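Local coordinates for uncharacterized protein Dfer_1899 (Dyadobacter fermentans, PDB 5HX0), which is of unknown function but, as a sialidase-like BNR-repeat protein with a six-bladed beta-propeller fold, may act on or bind a carbohydrate, at residues A[205-209]-A[222-226]; A[234-239]-A[251-257]; A[261-267]-A[279-285]. The contacts are given in a common frame with arbitrary orientation. Residues are numbered along the deposited sequence.

Interaction 1: A[205-209]-A[222-226]; sequences PAYNR and WVVAA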
loop_
_atom_site.group_PDB
_atom_site.type_symbol
_atom_site.label_atom_id
_atom_site.label_comp_id
_atom_site.label_asym_id
_atom_site.label_seq_id
_atom_site.Cartn_x
_atom_site.Cartn_y
_atom_site.Cartn_z
ATOM N N PRO A 205 13.066 16.179 3.496
ATOM C CA PRO A 205 12.098 16.718 4.467
ATOM C C PRO A 205 12.378 16.213 5.879
ATOM O O PRO A 205 12.708 15.043 6.084
ATOM C CB PRO A 205 10.753 16.184 3.954
ATOM C CG PRO A 205 11.002 15.796 2.497
ATOM C CD PRO A 205 12.421 15.311 2.494
ATOM N N ALA A 206 12.195 17.097 6.860
ATOM C CA ALA A 206 12.388 16.704 8.255
ATOM C C ALA A 206 11.376 15.625 8.682
ATOM O O ALA A 206 10.352 15.402 8.043
ATOM C CB ALA A 206 12.272 17.928 9.168
ATOM N N TYR A 207 11.655 14.988 9.821
ATOM C CA TYR A 207 10.954 13.765 10.230
ATOM C C TYR A 207 11.330 13.491 11.683
ATOM O O TYR A 207 12.340 13.998 12.179
ATOM C CB TYR A 207 11.365 12.555 9.359
ATOM C CG TYR A 207 12.816 12.216 9.629
ATOM C CD1 TYR A 207 13.825 12.928 9.000
ATOM C CD2 TYR A 207 13.180 11.258 10.601
ATOM C CE1 TYR A 207 15.156 12.690 9.286
ATOM C CE2 TYR A 207 14.507 11.017 10.897
ATOM C CZ TYR A 207 15.497 11.743 10.239
ATOM O OH TYR A 207 16.833 11.541 10.524
ATOM N N ASN A 208 10.541 12.651 12.347
ATOM C CA ASN A 208 11.029 12.010 13.567
ATOM C C ASN A 208 10.065 10.902 13.970
ATOM O O ASN A 208 8.968 10.768 13.419
ATOM C CB ASN A 208 11.195 12.991 14.737
ATOM C CG ASN A 208 12.384 12.627 15.613
ATOM O OD1 ASN A 208 12.946 11.536 15.472
ATOM N ND2 ASN A 208 12.762 13.527 16.520
ATOM N N ARG A 209 10.489 10.113 14.955
ATOM C CA ARG A 209 9.551 9.377 15.788
ATOM C C ARG A 209 9.452 10.113 17.117
ATOM O O ARG A 209 10.477 10.396 17.747
ATOM C CB ARG A 209 9.972 7.915 16.016
ATOM C CG ARG A 209 8.911 7.078 16.802
ATOM C CD ARG A 209 8.979 7.308 18.342
ATOM N NE ARG A 209 8.017 6.481 19.070
ATOM C CZ ARG A 209 7.775 6.571 20.376
ATOM N NH1 ARG A 209 6.900 5.732 20.937
ATOM N NH2 ARG A 209 8.380 7.504 21.125
ATOM N N TRP A 222 6.938 20.450 17.315
ATOM C CA TRP A 222 7.427 19.187 16.765
ATOM C C TRP A 222 8.944 19.214 16.823
ATOM O O TRP A 222 9.567 20.063 16.173
ATOM C CB TRP A 222 6.953 19.001 15.320
ATOM C CG TRP A 222 7.223 17.644 14.741
ATOM C CD1 TRP A 222 7.545 16.498 15.414
ATOM C CD2 TRP A 222 7.200 17.305 13.347
ATOM N NE1 TRP A 222 7.720 15.456 14.521
ATOM C CE2 TRP A 222 7.507 15.930 13.247
ATOM C CE3 TRP A 222 6.937 18.036 12.175
ATOM C CZ2 TRP A 222 7.559 15.265 12.025
ATOM C CZ3 TRP A 222 6.989 17.383 10.964
ATOM C CH2 TRP A 222 7.301 16.008 10.891
ATOM N N VAL A 223 9.547 18.314 17.591
ATOM C CA VAL A 223 11.008 18.225 17.624
ATOM C C VAL A 223 11.456 17.155 16.633
ATOM O O VAL A 223 11.153 15.966 16.806
ATOM C CB VAL A 223 11.526 17.938 19.036
ATOM C CG1 VAL A 223 13.056 17.728 19.016
ATOM C CG2 VAL A 223 11.146 19.092 19.968
ATOM N N VAL A 224 12.192 17.578 15.607
ATOM C CA VAL A 224 12.585 16.705 14.503
ATOM C C VAL A 224 14.074 16.401 14.600
ATOM O O VAL A 224 14.833 17.048 15.323
ATOM C CB VAL A 224 12.260 17.306 13.118
ATOM C CG1 VAL A 224 10.749 17.495 12.929
ATOM C CG2 VAL A 224 13.032 18.625 12.907
ATOM N N ALA A 225 14.488 15.384 13.856
ATOM C CA ALA A 225 15.873 14.953 13.807
ATOM C C ALA A 225 16.483 15.411 12.496
ATOM O O ALA A 225 15.787 15.536 11.487
ATOM C CB ALA A 225 15.978 13.426 13.920
ATOM N N ALA A 226 17.793 15.651 12.509
ATOM C CA ALA A 226 18.486 15.984 11.269
ATOM C C ALA A 226 19.893 15.410 11.320
ATOM O O ALA A 226 20.554 15.468 12.363
ATOM C CB ALA A 226 18.532 17.505 11.033
HETATM O O HOH W 1 7.267 12.575 15.211
#

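Interaction 2: A[234-239]-A[251-257]; sequences KTSNHL and YSAPVAV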
loop_
_atom_site.group_PDB
_atom_site.type_symbol
_atom_site.label_atom_id
_atom_site.label_comp_id
_atom_site.label_asym_id
_atom_site.label_seq_id
_atom_site.Cartn_x
_atom_site.Cartn_y
_atom_site.Cartn_z
ATOM N N LYS A 234 26.102 11.778 12.544
ATOM C CA LYS A 234 25.598 12.436 13.744
ATOM C C LYS A 234 24.266 13.101 13.436
ATOM O O LYS A 234 24.072 13.647 12.344
ATOM C CB LYS A 234 26.581 13.483 14.298
ATOM C CG LYS A 234 26.271 13.903 15.748
ATOM C CD LYS A 234 27.344 14.840 16.294
ATOM C CE LYS A 234 27.424 16.102 15.475
ATOM N NZ LYS A 234 26.272 17.047 15.746
ATOM N N THR A 235 23.353 13.054 14.406
ATOM C CA THR A 235 22.080 13.750 14.316
ATOM C C THR A 235 21.922 14.714 15.482
ATOM O O THR A 235 22.497 14.521 16.569
ATOM C CB THR A 235 20.874 12.773 14.286
ATOM O OG1 THR A 235 20.840 11.977 15.485
ATOM C CG2 THR A 235 20.929 11.861 13.062
ATOM N N SER A 236 21.124 15.753 15.244
ATOM C CA SER A 236 20.749 16.729 16.262
ATOM C C SER A 236 19.245 16.975 16.172
ATOM O O SER A 236 18.603 16.627 15.178
ATOM C CB SER A 236 21.528 18.052 16.076
ATOM O OG SER A 236 21.342 18.520 14.746
ATOM N N ASN A 237 18.687 17.581 17.221
ATOM C CA ASN A 237 17.262 17.868 17.310
ATOM C C ASN A 237 17.011 19.364 17.168
ATOM O O ASN A 237 17.813 20.199 17.618
ATOM C CB ASN A 237 16.667 17.389 18.646
ATOM C CG ASN A 237 16.448 15.879 18.688
ATOM O OD1 ASN A 237 16.792 15.229 19.671
ATOM N ND2 ASN A 237 15.880 15.316 17.614
ATOM N N HIS A 238 15.869 19.682 16.569
ATOM C CA HIS A 238 15.483 21.034 16.199
ATOM C C HIS A 238 13.973 21.143 16.361
ATOM O O HIS A 238 13.247 20.191 16.068
ATOM C CB HIS A 238 15.931 21.328 14.758
ATOM C CG HIS A 238 17.387 21.065 14.549
ATOM N ND1 HIS A 238 18.349 22.027 14.774
ATOM C CD2 HIS A 238 18.056 19.927 14.252
ATOM C CE1 HIS A 238 19.547 21.504 14.579
ATOM N NE2 HIS A 238 19.400 20.230 14.267
ATOM N N LEU A 239 13.510 22.282 16.869
ATOM C CA LEU A 239 12.083 22.500 17.078
ATOM C C LEU A 239 11.456 23.144 15.844
ATOM O O LEU A 239 11.886 24.222 15.412
ATOM C CB LEU A 239 11.849 23.381 18.303
ATOM C CG LEU A 239 10.391 23.740 18.617
ATOM C CD1 LEU A 239 9.584 22.501 18.969
ATOM C CD2 LEU A 239 10.331 24.760 19.744
ATOM N N TYR A 251 10.973 26.563 11.085
ATOM C CA TYR A 251 12.073 26.302 12.004
ATOM C C TYR A 251 12.072 27.317 13.141
ATOM O O TYR A 251 12.012 28.523 12.908
ATOM C CB TYR A 251 13.399 26.367 11.245
ATOM C CG TYR A 251 14.596 25.962 12.063
ATOM C CD1 TYR A 251 15.285 26.900 12.848
ATOM C CD2 TYR A 251 15.051 24.649 12.061
ATOM C CE1 TYR A 251 16.384 26.531 13.611
ATOM C CE2 TYR A 251 16.154 24.275 12.816
ATOM C CZ TYR A 251 16.808 25.209 13.589
ATOM O OH TYR A 251 17.891 24.829 14.340
ATOM N N SER A 252 12.139 26.839 14.378
ATOM C CA SER A 252 12.176 27.731 15.526
ATOM C C SER A 252 13.573 27.820 16.130
ATOM O O SER A 252 14.135 28.915 16.206
ATOM C CB SER A 252 11.162 27.298 16.590
ATOM O OG SER A 252 11.180 28.216 17.677
ATOM N N ALA A 253 14.165 26.694 16.546
ATOM C CA ALA A 253 15.436 26.735 17.271
ATOM C C ALA A 253 16.071 25.352 17.381
ATOM O O ALA A 253 15.355 24.345 17.385
ATOM C CB ALA A 253 15.221 27.313 18.677
ATOM N N PRO A 254 17.399 25.260 17.495
ATOM C CA PRO A 254 18.019 23.970 17.823
ATOM C C PRO A 254 17.648 23.543 19.236
ATOM O O PRO A 254 17.560 24.368 20.153
ATOM C CB PRO A 254 19.526 24.244 17.710
ATOM C CG PRO A 254 19.653 25.609 17.101
ATOM C CD PRO A 254 18.390 26.346 17.404
ATOM N N VAL A 255 17.431 22.242 19.406
ATOM C CA VAL A 255 16.992 21.676 20.687
ATOM C C VAL A 255 18.128 20.975 21.419
ATOM O O VAL A 255 18.301 21.147 22.626
ATOM C CB VAL A 255 15.801 20.715 20.465
ATOM C CG1 VAL A 255 15.529 19.900 21.742
ATOM C CG2 VAL A 255 14.557 21.498 20.026
ATOM N N ALA A 256 18.887 20.139 20.720
ATOM C CA ALA A 256 20.003 19.429 21.336
ATOM C C ALA A 256 21.016 19.129 20.246
ATOM O O ALA A 256 20.680 18.488 19.245
ATOM C CB ALA A 256 19.555 18.133 22.021
ATOM N N VAL A 257 22.239 19.623 20.432
ATOM C CA VAL A 257 23.336 19.457 19.478
ATOM C C VAL A 257 24.607 19.209 20.279
ATOM O O VAL A 257 24.852 19.870 21.296
ATOM C CB VAL A 257 23.521 20.695 18.567
ATOM C CG1 VAL A 257 24.517 20.404 17.460
ATOM C CG2 VAL A 257 22.200 21.166 17.986
#

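Interaction 3: A[261-267]-A[279-285]; sequences VSFNEAS and FLRTAGL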
loop_
_atom_site.group_PDB
_atom_site.type_symbol
_atom_site.label_atom_id
_atom_site.label_comp_id
_atom_site.label_asym_id
_atom_site.label_seq_id
_atom_site.Cartn_x
_atom_site.Cartn_y
_atom_site.Cartn_z
ATOM N N VAL A 261 27.844 13.378 20.626
ATOM C CA VAL A 261 26.624 12.647 20.952
ATOM C C VAL A 261 25.539 12.986 19.929
ATOM O O VAL A 261 25.352 14.158 19.575
ATOM C CB VAL A 261 26.177 12.990 22.379
ATOM C CG1 VAL A 261 24.874 12.308 22.722
ATOM C CG2 VAL A 261 27.280 12.612 23.398
ATOM N N SER A 262 24.815 11.960 19.453
ATOM C CA SER A 262 23.686 12.157 18.546
ATOM C C SER A 262 22.384 12.242 19.336
ATOM O O SER A 262 22.221 11.577 20.363
ATOM C CB SER A 262 23.560 11.017 17.527
ATOM O OG SER A 262 24.604 10.990 16.563
ATOM N N PHE A 263 21.464 13.056 18.848
ATOM C CA PHE A 263 20.105 13.135 19.371
ATOM C C PHE A 263 19.180 12.835 18.203
ATOM O O PHE A 263 19.343 13.419 17.128
ATOM C CB PHE A 263 19.831 14.524 19.957
ATOM C CG PHE A 263 20.801 14.908 21.026
ATOM C CD1 PHE A 263 20.617 14.472 22.327
ATOM C CD2 PHE A 263 21.929 15.652 20.714
ATOM C CE1 PHE A 263 21.550 14.800 23.328
ATOM C CE2 PHE A 263 22.847 15.983 21.685
ATOM C CZ PHE A 263 22.656 15.557 22.999
ATOM N N ASN A 264 18.255 11.892 18.385
ATOM C CA ASN A 264 17.379 11.545 17.269
ATOM C C ASN A 264 15.920 11.553 17.712
ATOM O O ASN A 264 15.272 12.608 17.668
ATOM C CB ASN A 264 17.799 10.202 16.613
ATOM C CG ASN A 264 18.185 9.107 17.625
ATOM O OD1 ASN A 264 17.364 8.684 18.438
ATOM N ND2 ASN A 264 19.414 8.606 17.530
ATOM N N GLU A 265 15.384 10.422 18.164
ATOM C CA GLU A 265 13.945 10.358 18.458
ATOM C C GLU A 265 13.596 11.212 19.678
ATOM O O GLU A 265 14.261 11.132 20.714
ATOM C CB GLU A 265 13.541 8.900 18.678
ATOM C CG GLU A 265 13.720 8.137 17.413
ATOM C CD GLU A 265 13.511 6.656 17.571
ATOM O OE1 GLU A 265 13.536 6.139 18.712
ATOM O OE2 GLU A 265 13.332 5.998 16.537
ATOM N N ALA A 266 12.566 12.045 19.553
ATOM C CA ALA A 266 12.264 13.036 20.581
ATOM C C ALA A 266 10.764 13.232 20.675
ATOM O O ALA A 266 10.096 13.374 19.647
ATOM C CB ALA A 266 12.938 14.376 20.255
ATOM N N SER A 267 10.238 13.247 21.900
ATOM C CA SER A 267 8.864 13.671 22.159
ATOM C C SER A 267 8.881 15.033 22.834
ATOM O O SER A 267 9.723 15.288 23.699
ATOM C CB SER A 267 8.128 12.659 23.042
ATOM O OG SER A 267 7.726 11.518 22.281
ATOM N N PHE A 279 12.104 15.258 25.327
ATOM C CA PHE A 279 12.672 14.046 25.912
ATOM C C PHE A 279 13.357 13.245 24.806
ATOM O O PHE A 279 12.697 12.813 23.854
ATOM C CB PHE A 279 11.589 13.202 26.593
ATOM C CG PHE A 279 10.824 13.931 27.676
ATOM C CD1 PHE A 279 11.384 14.105 28.951
ATOM C CD2 PHE A 279 9.551 14.426 27.430
ATOM C CE1 PHE A 279 10.681 14.761 29.972
ATOM C CE2 PHE A 279 8.836 15.100 28.448
ATOM C CZ PHE A 279 9.409 15.259 29.720
ATOM N N LEU A 280 14.662 13.007 24.953
ATOM C CA LEU A 280 15.537 12.718 23.818
ATOM C C LEU A 280 16.218 11.356 23.923
ATOM O O LEU A 280 16.835 11.034 24.944
ATOM C CB LEU A 280 16.602 13.803 23.696
ATOM C CG LEU A 280 16.113 15.243 23.858
ATOM C CD1 LEU A 280 17.293 16.177 23.963
ATOM C CD2 LEU A 280 15.220 15.637 22.679
ATOM N N ARG A 281 16.108 10.567 22.855
ATOM C CA ARG A 281 16.935 9.377 22.665
ATOM C C ARG A 281 18.315 9.775 22.135
ATOM O O ARG A 281 18.433 10.650 21.278
ATOM C CB ARG A 281 16.261 8.422 21.681
ATOM C CG ARG A 281 17.146 7.251 21.221
ATOM C CD ARG A 281 16.400 6.358 20.219
ATOM N NE ARG A 281 17.265 5.280 19.743
ATOM C CZ ARG A 281 16.850 4.232 19.029
ATOM N NH1 ARG A 281 15.577 4.115 18.688
ATOM N NH2 ARG A 281 17.708 3.287 18.667
ATOM N N THR A 282 19.361 9.124 22.632
ATOM C CA THR A 282 20.720 9.466 22.231
ATOM C C THR A 282 21.397 8.287 21.538
ATOM O O THR A 282 20.982 7.135 21.665
ATOM C CB THR A 282 21.595 9.885 23.431
ATOM O OG1 THR A 282 21.579 8.851 24.420
ATOM C CG2 THR A 282 21.120 11.210 24.046
ATOM N N ALA A 283 22.468 8.598 20.814
ATOM C CA ALA A 283 23.454 7.618 20.373
ATOM C C ALA A 283 24.823 8.127 20.799
ATOM O O ALA A 283 25.087 9.332 20.738
ATOM C CB ALA A 283 23.407 7.391 18.843
ATOM N N GLY A 284 25.677 7.223 21.272
ATOM C CA GLY A 284 26.987 7.628 21.750
ATOM C C GLY A 284 27.023 8.087 23.190
ATOM O O GLY A 284 28.016 8.692 23.607
ATOM N N LEU A 285 25.975 7.834 23.964
ATOM C CA LEU A 285 25.958 8.232 25.363
ATOM C C LEU A 285 25.401 7.109 26.223
ATOM O O LEU A 285 24.709 7.353 27.213
ATOM C CB LEU A 285 25.156 9.521 25.569
ATOM C CG LEU A 285 25.400 10.343 26.842
ATOM C CD1 LEU A 285 26.873 10.789 26.928
ATOM C CD2 LEU A 285 24.489 11.563 26.874
HETATM O O HOH W 2 20.035 6.081 19.276
HETATM O O HOH W 3 12.389 10.232 22.670
#

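Interaction 1: A[205-209]-A[222-226]
The irregular segment 205-209 runs across strand 222-226 almost at right angles (96° between the end-to-end directions of the touching parts), with the CA atoms of N208 and V224 5.0 Å apart. One straight backbone hydrogen bond ties them, from A225 N to Y207 O at 3.1 Å. The N208 side chain adds a second: its ND2 donates to V223 O at 2.9 Å, two residues back along the strand from A225. ND2 also bonds N264 O, on the inner strand of the next sheet. The loop is packed on the strand by A206 CB against V224 CG2 (3.9 Å) and by the Y207 ring, whose CZ lies 4.1 Å from A225 CB; the ring also meets F167 edge-to-face. The indole of W222 packs against the loop backbone, with CZ2 4.0 Å from N208 N and 4.1 Å from Y207 CA. Its NE1 donates to water 1 (3.0 Å), which makes a weak bond of 3.1 Å to N208 O. Such a connection between blades, crossing one and bonded to the next, is in keeping with a beta-propeller; the Y207 side chain lies about 3 Å from tetraethylene glycol, probably from crystallisation, which may mark a pocket.

Interaction 2: A[234-239]-A[251-257]
This is the outer hairpin of a four-stranded beta-propeller blade: strand 234-239 pairs with 251-256, the last strand in the blade's antiparallel order. The short segment axes approach to 4.1 Å, with N-to-C directions 143° apart, and the pairing is interrupted by two classic beta bulges. At the first, V255 and A256 both face N237: V255 N and A256 N donate to N237 O at 2.7 and 3.3 Å, while N237 N returns a bond to A256 O at 3.0 Å. At the second, S252 and A253 face L239, with L239 N bonded to A253 O and S252 N to L239 O, each at 2.8 Å. S252 and V255 have negative psi values (-58° and -47°), the backbone kink that fits an extra residue into each bulge. Between them H238 pairs with P254, a residue without an amide proton, at a non-hydrogen-bonded position (CA-CA 4.2 Å), where H238 CA lies 3.5 Å from A253 O in a CA-H...O contact. L239 CB packs on V255 CG2 at 3.7 Å, and both side chains touch F301. N237 ND2 bonds V224 O in its own blade and N264 O in the next, so the amide links the two. K234 NZ bonds D258 O and forms a salt bridge with D228, which also accepts from S236 OG. On the H238 side, a polar chain runs across the hairpin: H238 NE2 donates to S236 OG at 2.6 Å, and H238 ND1 is hydrogen-bonded to Y251 OH at 2.9 Å.

Interaction 3: A[261-267]-A[279-285]
L280 sits at the centre of the apolar face of this hairpin: its CD2 lies 3.6 Å from A266 CB, and its CD1 4.1 Å from F263 CD1. The F263 ring also reaches T282 CG2 (CE1 to CG2, 3.7 Å) and meets W304 edge-to-face. At the open end V261 CG2 touches L285 CD1 at 4.0 Å. Antiparallel pairs S262-A283 and S267-F279 bond reciprocally through their backbones; a beta bulge at N264 and E265 lies between them, where N264 N donates to R281 O (3.2 Å) and R281 N to E265 O (2.9 Å). On the polar edge R281 NH1 forms a salt bridge with E265 OE1 at 2.9 Å, and water 2 joins N264 ND2 (3.1 Å), R281 NE (2.9 Å) and T282 O (2.8 Å). E265 OE2 bonds Y368 OH. This Glu-Tyr pair beside an arginine recalls the active site of sialidases, so the charged edge may line a ligand pocket, though no catalysis is established.

The three contacts meet around N264 O, which accepts from N208 ND2 (2.9 Å, interaction 1) and from N237 ND2 (2.8 Å, interaction 2) while belonging to interaction 3. Interactions 1 and 2, centres about 9 Å apart, meet on one blade, where V224 N to H238 O (2.9 Å) joins strands 220-229 and 234-242. Interaction 3 opens the next blade, tied to interaction 2 by T235 OG1 to F263 O (2.6 Å) and to interaction 1 by R209 O to A266 N (3.2 Å). The Y207 and R281 side chains lie about 3 and 4 Å from tetraethylene glycol and that of E265 about 4 Å from acetate, both probably crystallisation components that may mark a pocket.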